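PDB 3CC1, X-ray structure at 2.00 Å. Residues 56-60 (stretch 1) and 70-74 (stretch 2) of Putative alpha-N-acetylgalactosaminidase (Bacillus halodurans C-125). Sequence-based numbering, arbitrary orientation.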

# COMPACT_ATOMS: atom_id res chain seq x y z
N TRP A 56 -12.69 25.91 25.70
CA TRP A 56 -12.66 26.49 27.02
C TRP A 56 -13.56 27.72 27.15
O TRP A 56 -13.80 28.17 28.27
N TYR A 57 -14.14 28.16 26.01
CA TYR A 57 -14.94 29.39 25.87
C TYR A 57 -16.42 29.08 25.61
O TYR A 57 -17.21 29.97 25.36
N GLU A 58 -16.77 27.79 25.68
CA GLU A 58 -18.08 27.30 25.24
C GLU A 58 -18.87 26.67 26.38
O GLU A 58 -18.76 25.47 26.60
N PRO A 59 -19.63 27.47 27.14
CA PRO A 59 -20.43 26.86 28.19
C PRO A 59 -21.62 26.21 27.51
O PRO A 59 -22.00 26.59 26.38
N THR A 60 -22.21 25.25 28.17
CA THR A 60 -23.37 24.61 27.56
C THR A 60 -24.67 25.28 28.04
O THR A 60 -24.65 26.03 29.01
N ALA A 70 -25.90 34.86 22.36
CA ALA A 70 -24.45 34.95 22.11
C ALA A 70 -23.77 33.87 22.95
O ALA A 70 -23.29 34.15 24.02
N PRO A 71 -23.80 32.63 22.48
CA PRO A 71 -23.53 31.51 23.39
C PRO A 71 -22.07 31.28 23.78
O PRO A 71 -21.81 30.73 24.87
N LEU A 72 -21.12 31.70 22.95
CA LEU A 72 -19.69 31.62 23.34
C LEU A 72 -19.33 32.84 24.19
O LEU A 72 -19.80 33.97 23.95
N CYS A 73 -18.49 32.60 25.20
CA CYS A 73 -18.01 33.67 26.05
C CYS A 73 -17.00 34.46 25.26
O CYS A 73 -16.05 33.90 24.76
N MSE A 74 -17.24 35.75 25.11
CA MSE A 74 -16.46 36.53 24.18
C MSE A 74 -16.47 37.99 24.62
O MSE A 74 -17.50 38.47 25.06

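A single direct hydrogen bond joins these two stretches, and a water that donates to both stretches supplies the other polar link. Cys 73 N gives its proton to Tyr 57 O at 2.9 Å, with a nearly straight angle of 165°. Water 1 donates to Pro 59 O at 2.5 Å and to Pro 71 O at 2.7 Å, so two carbonyls that could not bond to each other are reconciled by a molecule carrying two protons. The water supplies the donors for both carbonyls.

The first stretch forms no regular helix or strand, yet the backbones come close, with Glu 58 CA 5.0 Å from Leu 72 CA and Tyr 57 CA 5.3 Å from Cys 73 CA. The Tyr 57 carbonyl also receives a CA-H...O contact, Leu 72 CA lying 3.6 Å from Tyr 57 O, with an angle at the hydrogen of 127°. One oxygen thus meets two consecutive residues of the other stretch.

No contacting side chain aims its CA-to-CB bond straight at the opposite stretch; the bonds run sideways, and packing depends on where the side chains go next. Leu 72 illustrates this best. With chi1 m and chi2 t, its end comes nearer to the first stretch than its CB direction suggests. Leu 72 CD1 makes the closest approach to the tyrosine ring, obliquely, at 4.0 Å from Tyr 57 CD1. Leu 72 CD2 also lies near that ring, 4.2 Å from Tyr 57 CD1, and comes 3.5 Å from Glu 58 OE1. Tyr 57 holds chi1 at p, and its OH is hydrogen-bonded elsewhere in the structure. Glu 58 is extended, t at both chi1 and chi2; its OE1 is the oxygen nearer the leucine methyl, and OE2 finds a hydrogen bond elsewhere in the structure.

A second small apolar patch forms at Pro 59, whose ring has a C-gamma endo pucker. Pro 59 CD sits 3.7 Å from Cys 73 SG, the sulfur being placed by an m rotamer. In a separate contact, Pro 59 CD lies 3.5 Å from Pro 71 O. The Pro 71 ring stays farther off, so its carbonyl makes the closer approach.

The flanking residues make no contact across the interface. The Thr 60 CB points away, and selenomethionine Met 74 starts sideways but leads its end away. Trp 56 also starts away; its end comes nearer, yet Trp 56 CZ3 still lies 6.1 Å from Cys 73 O. The rule to read here is economical: one backbone bond, one bridging water, and modest apolar packing beside them, together burying 270 Å² summed over both sides.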

# COMPACT_ATOMS: atom_id res chain seq x y z
CB TRP A 56 -11.21 26.82 27.45
CG TRP A 56 -10.39 27.54 26.40
CD1 TRP A 56 -9.52 26.96 25.55
CD2 TRP A 56 -10.36 28.95 26.12
NE1 TRP A 56 -8.97 27.91 24.71
CE2 TRP A 56 -9.46 29.14 25.05
CE3 TRP A 56 -11.02 30.06 26.64
CZ2 TRP A 56 -9.20 30.38 24.52
CZ3 TRP A 56 -10.75 31.29 26.12
CH2 TRP A 56 -9.85 31.45 25.06
CB TYR A 57 -14.37 30.27 24.72
CG TYR A 57 -14.02 29.42 23.52
CD1 TYR A 57 -15.03 28.94 22.68
CD2 TYR A 57 -12.70 29.03 23.27
CE1 TYR A 57 -14.72 28.12 21.60
CE2 TYR A 57 -12.40 28.23 22.20
CZ TYR A 57 -13.42 27.76 21.38
OH TYR A 57 -13.14 26.96 20.29
CB GLU A 58 -17.90 26.26 24.12
CG GLU A 58 -19.20 25.87 23.39
CD GLU A 58 -18.96 25.48 21.90
OE1 GLU A 58 -17.89 25.87 21.35
OE2 GLU A 58 -19.84 24.82 21.28
CB PRO A 59 -20.89 28.05 29.04
CG PRO A 59 -21.00 29.17 28.05
CD PRO A 59 -19.82 28.94 27.10
CB THR A 60 -23.37 23.12 27.87
OG1 THR A 60 -23.40 22.95 29.27
CG2 THR A 60 -22.09 22.45 27.34
CB ALA A 70 -23.92 36.31 22.56
CB PRO A 71 -24.10 30.30 22.64
CG PRO A 71 -24.19 30.71 21.25
CD PRO A 71 -24.46 32.20 21.24
CB LEU A 72 -18.74 31.52 22.14
CG LEU A 72 -18.95 30.39 21.13
CD1 LEU A 72 -17.76 30.40 20.11
CD2 LEU A 72 -19.12 29.07 21.78
CB CYS A 73 -17.34 33.13 27.30
SG CYS A 73 -18.48 32.22 28.32
CB MSE A 74 -17.09 36.43 22.78
CG MSE A 74 -16.16 36.82 21.61
SE MSE A 74 -17.14 36.71 19.92
CE MSE A 74 -18.32 38.22 20.02
O HOH W 1 -21.60 28.11 24.45